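Local atomic coordinates of RedY-like protein (Hahella chejuensis, PDB entry 2JDJ), a protein that probably takes part in the biosynthesis of the red pigment prodigiosin, as a dimeric member of the dimeric alpha-beta barrel clan. Residues M1-H6 / V56-I61; I8-V13 / A45-N50. All blocks are in the same frame, centred on the assembly; numbering follows the deposited sequence.

In the fold
Strand 2-10 serves both contacts. Interaction 1 pairs its first part with strand 55-61 in the middle of the sheet, and interaction 2 brings its last residues and the following turn against the loop that leads from strand 37-44 to strand 55-61. The two centres are about 20 Å apart, one buried near the centre of the chain, the other at the surface. They touch where Glu57 CD of interaction 1 packs on Ile8 CD1 of interaction 2, at 3.7 Å. The glycerol at Glu57 may mark a pocket, whereas in interaction 2 sulfate binds the loop at Ala49 and isopropyl alcohol binds Val13 O; all three probably come from the crystallisation liquor.

Interaction 1. Residues M1-H6 / V56-I61; sequences METIIH and VEVIKI
Residues 2-6 and 56-61 run antiparallel at 160°, parts of the two inner strands, 2-10 and 55-61, of a four-stranded antiparallel sheet with helices, of the dimeric alpha-beta barrel clan; paired backbone hydrogen bonds join them at Glu2-Ile61, Ile4-Ile59 and His6-Glu57. The shortest, Ile59 N to Ile4 O and Ile61 N to Glu2 O, are both 2.7 Å. Side chains alternate between the two faces. On the face that carries Ile4, His6 and their partners, Ile4 CD1 meets Ile61 CD1 at 3.7 Å, and both side chains also touch Phe67 of helix 64-71. Ile59 CD1 reaches obliquely to His6 CE1 at 3.8 Å. Glu57 CG sits between its backbone N and carbonyl carbon, the chain extended beyond, and the carboxylate comes alongside the His6 ring, where ND1 donates to the anti lone pair of Glu57 OE2 at 2.6 Å. Ring and carboxylate planes stand 57° apart, with OE2 17° out of the ring plane. His6 NE2 makes a weak bond to Glu92, and OE2 also bonds a glycerol, probably from the crystallisation liquor, which may mark a pocket. A phenylalanine in place of His6 would probably leave the buried carboxylate of Glu57 without its imidazole donor and Glu92 without its weak partner. On the other face, Ile5 CG2 lies 3.7 Å from Val56 CG1, and Ile5, Val56 and Val58 pack on the second subunit. At the chain start, the selenomethionine Met1 crosses the Lys60 side chain at about a right angle, its CG and SE both 3.7 Å from Lys60 CG.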
loop_
_atom_site.group_PDB
_atom_site.type_symbol
_atom_site.label_atom_id
_atom_site.label_comp_id
_atom_site.label_asym_id
_atom_site.label_seq_id
_atom_site.Cartn_x
_atom_site.Cartn_y
_atom_site.Cartn_z
HETATM N N MSE A 1 2.898 12.718 6.153
HETATM C CA MSE A 1 2.849 11.230 6.242
HETATM C C MSE A 1 3.411 10.653 4.945
HETATM O O MSE A 1 3.195 11.204 3.861
HETATM C CB MSE A 1 1.406 10.770 6.437
HETATM C CG MSE A 1 1.248 9.313 6.803
HETATM SE SE MSE A 1 1.694 8.968 8.673
HETATM C CE MSE A 1 0.056 9.516 9.448
ATOM N N GLU A 2 4.140 9.558 5.055
ATOM C CA GLU A 2 4.645 8.868 3.879
ATOM C C GLU A 2 4.391 7.375 3.968
ATOM O O GLU A 2 4.148 6.845 5.049
ATOM C CB GLU A 2 6.129 9.168 3.683
ATOM C CG GLU A 2 6.390 10.667 3.572
ATOM C CD GLU A 2 7.722 10.992 2.972
ATOM O OE1 GLU A 2 8.050 10.402 1.911
ATOM O OE2 GLU A 2 8.429 11.847 3.562
ATOM N N THR A 3 4.430 6.721 2.807
ATOM C CA THR A 3 4.136 5.313 2.679
ATOM C C THR A 3 5.221 4.695 1.844
ATOM O O THR A 3 5.624 5.258 0.828
ATOM C CB THR A 3 2.775 5.077 2.027
ATOM O OG1 THR A 3 1.745 5.513 2.926
ATOM C CG2 THR A 3 2.555 3.592 1.703
ATOM N N ILE A 4 5.719 3.561 2.315
ATOM C CA ILE A 4 6.676 2.759 1.579
ATOM C C ILE A 4 6.029 1.406 1.347
ATOM O O ILE A 4 5.467 0.824 2.272
ATOM C CB ILE A 4 7.994 2.580 2.369
ATOM C CG1 ILE A 4 8.649 3.942 2.645
ATOM C CG2 ILE A 4 8.947 1.641 1.614
ATOM C CD1 ILE A 4 9.767 3.884 3.662
ATOM N N ILE A 5 6.104 0.919 0.109
ATOM C CA ILE A 5 5.504 -0.341 -0.284
ATOM C C ILE A 5 6.592 -1.176 -0.929
ATOM O O ILE A 5 7.342 -0.669 -1.769
ATOM C CB ILE A 5 4.348 -0.102 -1.293
ATOM C CG1 ILE A 5 3.183 0.611 -0.597
ATOM C CG2 ILE A 5 3.856 -1.428 -1.929
ATOM C CD1 ILE A 5 2.181 1.274 -1.556
ATOM N N HIS A 6 6.717 -2.439 -0.507
ATOM C CA HIS A 6 7.676 -3.378 -1.124
ATOM C C HIS A 6 6.982 -4.593 -1.741
ATOM O O HIS A 6 6.065 -5.145 -1.154
ATOM C CB HIS A 6 8.674 -3.925 -0.091
ATOM C CG HIS A 6 9.535 -2.888 0.545
ATOM N ND1 HIS A 6 9.587 -2.705 1.909
ATOM C CD2 HIS A 6 10.380 -1.968 0.011
ATOM C CE1 HIS A 6 10.422 -1.718 2.191
ATOM N NE2 HIS A 6 10.932 -1.266 1.058
ATOM N N VAL A 56 3.228 -8.366 -0.574
ATOM C CA VAL A 56 3.368 -6.936 -0.623
ATOM C C VAL A 56 3.297 -6.430 0.813
ATOM O O VAL A 56 2.415 -6.850 1.568
ATOM C CB VAL A 56 2.200 -6.274 -1.410
ATOM C CG1 VAL A 56 2.411 -4.777 -1.425
ATOM C CG2 VAL A 56 2.122 -6.811 -2.837
ATOM N N GLU A 57 4.205 -5.541 1.195
ATOM C CA GLU A 57 4.064 -4.892 2.495
ATOM C C GLU A 57 3.825 -3.395 2.306
ATOM O O GLU A 57 4.359 -2.795 1.371
ATOM C CB GLU A 57 5.254 -5.193 3.410
ATOM C CG GLU A 57 6.536 -4.422 3.125
ATOM C CD GLU A 57 7.746 -4.928 3.937
ATOM O OE1 GLU A 57 7.598 -5.770 4.854
ATOM O OE2 GLU A 57 8.869 -4.477 3.644
ATOM N N VAL A 58 3.000 -2.833 3.192
ATOM C CA VAL A 58 2.629 -1.432 3.193
ATOM C C VAL A 58 3.082 -0.819 4.525
ATOM O O VAL A 58 2.626 -1.229 5.600
ATOM C CB VAL A 58 1.096 -1.241 2.990
ATOM C CG1 VAL A 58 0.738 0.256 2.858
ATOM C CG2 VAL A 58 0.616 -2.014 1.743
ATOM N N ILE A 59 4.008 0.135 4.457
ATOM C CA ILE A 59 4.522 0.771 5.664
ATOM C C ILE A 59 4.136 2.237 5.637
ATOM O O ILE A 59 4.585 2.986 4.755
ATOM C CB ILE A 59 6.067 0.709 5.773
ATOM C CG1 ILE A 59 6.616 -0.652 5.336
ATOM C CG2 ILE A 59 6.499 1.086 7.186
ATOM C CD1 ILE A 59 8.105 -0.649 5.059
ATOM N N LYS A 60 3.299 2.640 6.585
ATOM C CA LYS A 60 2.941 4.048 6.752
ATOM C C LYS A 60 3.841 4.639 7.841
ATOM O O LYS A 60 3.913 4.100 8.957
ATOM C CB LYS A 60 1.452 4.202 7.098
ATOM C CG LYS A 60 0.990 5.649 7.205
ATOM C CD LYS A 60 -0.523 5.793 7.426
ATOM C CE LYS A 60 -1.254 6.166 6.134
ATOM N NZ LYS A 60 -2.672 6.541 6.366
ATOM N N ILE A 61 4.544 5.727 7.500
ATOM C CA ILE A 61 5.522 6.354 8.403
ATOM C C ILE A 61 5.286 7.850 8.575
ATOM O O ILE A 61 4.696 8.510 7.703
ATOM C CB ILE A 61 6.987 6.156 7.933
ATOM C CG1 ILE A 61 7.158 6.631 6.480
ATOM C CG2 ILE A 61 7.460 4.686 8.127
ATOM C CD1 ILE A 61 8.595 6.528 5.950
#

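Interaction 2. Residues I8-V13 / A45-N50; sequences IRLFDV and ASLQAN. With SO4 (sulfate ion), chain C; IPA (isopropyl alcohol), chain E.
Val13 meets Leu47 and Ala49, and Leu10 meets Leu47, where the end of strand 2-10 and the turn after it face the loop between strands 37-44 and 55-61, at one end of the antiparallel sheet of this dimeric alpha-beta barrel relative. No direct hydrogen bond joins the two segments; apolar contact and water do. Val13 makes contact with both methyls: CG1 with the Leu47 and Gln48 carbonyls, CG2 with Ala49. With CG1 anti to the carbonyl carbon (chi1 -69°), that methyl comes 3.8 Å from Leu47 O, while CG2 approaches Ala49 CA at 3.9 Å. Leu47 CD2 touches Val13 CG1 and Leu10 CD1, both at 4.3 Å, a looser fit. Leu10 and Leu47 also pack on Ala16 of helix 16-30 and on Tyr55, which ties this surface contact to the helix and the sheet. The polar part runs through two waters that converge on Ala49 O. One lies in the plane of the Arg9 guanidinium, at its edge, and is weakly bonded to NH1; the other lies 2.9 Å from Leu10 O. Arg9 NH2 also forms a salt bridge with Glu88 of strand 87-97. Two molecules probably left from crystallisation sit at the margin: isopropyl alcohol donates to Val13 O, and a sulfate accepts a nearly straight bond (173°) from the backbone of the loop, Ala49 N to O1 at 2.8 Å.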
loop_
_atom_site.group_PDB
_atom_site.type_symbol
_atom_site.label_atom_id
_atom_site.label_comp_id
_atom_site.label_asym_id
_atom_site.label_seq_id
_atom_site.Cartn_x
_atom_site.Cartn_y
_atom_site.Cartn_z
ATOM N N ILE A 8 7.721 -8.357 -2.326
ATOM C CA ILE A 8 8.604 -9.299 -1.626
ATOM C C ILE A 8 8.558 -10.658 -2.297
ATOM O O ILE A 8 7.486 -11.229 -2.448
ATOM C CB ILE A 8 8.172 -9.447 -0.143
ATOM C CG1 ILE A 8 8.409 -8.119 0.607
ATOM C CG2 ILE A 8 8.906 -10.647 0.517
ATOM C CD1 ILE A 8 7.655 -8.006 1.922
ATOM N N ARG A 9 9.715 -11.194 -2.682
ATOM C CA ARG A 9 9.763 -12.508 -3.292
ATOM C C ARG A 9 10.426 -13.501 -2.335
ATOM O O ARG A 9 11.533 -13.254 -1.878
ATOM C CB ARG A 9 10.550 -12.453 -4.603
ATOM C CG ARG A 9 10.316 -13.618 -5.540
ATOM C CD ARG A 9 11.268 -13.581 -6.746
ATOM N NE ARG A 9 12.659 -13.686 -6.325
ATOM C CZ ARG A 9 13.337 -14.834 -6.191
ATOM N NH1 ARG A 9 12.786 -16.009 -6.478
ATOM N NH2 ARG A 9 14.595 -14.803 -5.784
ATOM N N LEU A 10 9.754 -14.616 -2.054
ATOM C CA LEU A 10 10.350 -15.714 -1.296
ATOM C C LEU A 10 11.356 -16.423 -2.176
ATOM O O LEU A 10 11.117 -16.606 -3.362
ATOM C CB LEU A 10 9.280 -16.708 -0.857
ATOM C CG LEU A 10 8.119 -16.250 0.035
ATOM C CD1 LEU A 10 7.297 -17.475 0.538
ATOM C CD2 LEU A 10 8.607 -15.419 1.210
ATOM N N PHE A 11 12.493 -16.804 -1.612
ATOM C CA PHE A 11 13.443 -17.641 -2.327
ATOM C C PHE A 11 12.816 -19.014 -2.589
ATOM O O PHE A 11 13.105 -19.680 -3.579
ATOM C CB PHE A 11 14.740 -17.792 -1.523
ATOM C CG PHE A 11 15.456 -16.486 -1.272
ATOM C CD1 PHE A 11 15.770 -15.637 -2.322
ATOM C CD2 PHE A 11 15.827 -16.122 0.009
ATOM C CE1 PHE A 11 16.431 -14.450 -2.089
ATOM C CE2 PHE A 11 16.490 -14.932 0.250
ATOM C CZ PHE A 11 16.789 -14.101 -0.797
ATOM N N ASP A 12 11.931 -19.431 -1.700
ATOM C CA ASP A 12 11.351 -20.743 -1.831
ATOM C C ASP A 12 9.958 -20.738 -1.242
ATOM O O ASP A 12 9.820 -20.551 -0.034
ATOM C CB ASP A 12 12.250 -21.704 -1.059
ATOM C CG ASP A 12 11.639 -23.045 -0.882
ATOM O OD1 ASP A 12 10.907 -23.518 -1.793
ATOM O OD2 ASP A 12 11.909 -23.623 0.192
ATOM N N VAL A 13 8.933 -20.944 -2.079
ATOM C CA VAL A 13 7.548 -20.842 -1.604
ATOM C C VAL A 13 7.199 -21.942 -0.616
ATOM O O VAL A 13 6.258 -21.790 0.142
ATOM C CB VAL A 13 6.445 -20.817 -2.734
ATOM C CG1 VAL A 13 6.514 -19.541 -3.520
ATOM C CG2 VAL A 13 6.518 -22.038 -3.652
ATOM N N ALA A 45 0.098 -12.042 -2.065
ATOM C CA ALA A 45 -0.282 -11.762 -3.464
ATOM C C ALA A 45 -0.336 -13.022 -4.354
ATOM O O ALA A 45 -1.184 -13.134 -5.239
ATOM C CB ALA A 45 0.682 -10.755 -4.053
ATOM N N SER A 46 0.580 -13.961 -4.117
ATOM C CA SER A 46 0.777 -15.096 -5.006
ATOM C C SER A 46 1.707 -16.071 -4.342
ATOM O O SER A 46 2.673 -15.651 -3.676
ATOM C CB SER A 46 1.469 -14.662 -6.303
ATOM O OG SER A 46 1.641 -15.777 -7.163
ATOM N N LEU A 47 1.433 -17.360 -4.535
ATOM C CA LEU A 47 2.348 -18.398 -4.093
ATOM C C LEU A 47 2.746 -19.336 -5.246
ATOM O O LEU A 47 3.098 -20.470 -5.003
ATOM C CB LEU A 47 1.801 -19.164 -2.870
ATOM C CG LEU A 47 1.867 -18.442 -1.512
ATOM C CD1 LEU A 47 1.205 -19.255 -0.409
ATOM C CD2 LEU A 47 3.315 -18.049 -1.114
ATOM N N GLN A 48 2.667 -18.854 -6.488
ATOM C CA GLN A 48 3.265 -19.523 -7.648
ATOM C C GLN A 48 4.785 -19.543 -7.441
ATOM O O GLN A 48 5.365 -18.519 -7.129
ATOM C CB GLN A 48 2.946 -18.753 -8.941
ATOM C CG GLN A 48 1.493 -18.858 -9.430
ATOM C CD GLN A 48 1.251 -18.087 -10.741
ATOM O OE1 GLN A 48 1.860 -18.398 -11.771
ATOM N NE2 GLN A 48 0.360 -17.074 -10.698
ATOM N N ALA A 49 5.439 -20.686 -7.619
ATOM C CA ALA A 49 6.889 -20.754 -7.367
ATOM C C ALA A 49 7.655 -19.659 -8.104
ATOM O O ALA A 49 8.486 -18.973 -7.518
ATOM C CB ALA A 49 7.455 -22.145 -7.706
ATOM N N ASN A 50 7.357 -19.469 -9.382
ATOM C CA ASN A 50 8.136 -18.553 -10.205
ATOM C C ASN A 50 7.543 -17.142 -10.325
ATOM O O ASN A 50 7.929 -16.380 -11.226
ATOM C CB ASN A 50 8.391 -19.170 -11.598
ATOM C CG ASN A 50 8.938 -20.597 -11.520
ATOM O OD1 ASN A 50 8.408 -21.521 -12.158
ATOM N ND2 ASN A 50 9.996 -20.790 -10.719
HETATM S S SO4 C . 2.882 -23.153 -9.379
HETATM O O1 SO4 C . 3.877 -22.956 -8.318
HETATM O O2 SO4 C . 3.058 -24.509 -9.896
HETATM O O3 SO4 C . 1.520 -22.926 -8.860
HETATM O O4 SO4 C . 3.093 -22.216 -10.486
HETATM C C1 IPA E . 1.622 -23.047 0.169
HETATM C C2 IPA E . 3.079 -23.082 -0.281
HETATM C C3 IPA E . 3.312 -24.213 -1.277
HETATM O O2 IPA E . 3.887 -23.271 0.853
HETATM O O HOH W 1 9.719 -16.579 -7.556
HETATM O O HOH W 2 10.734 -18.679 -5.419
#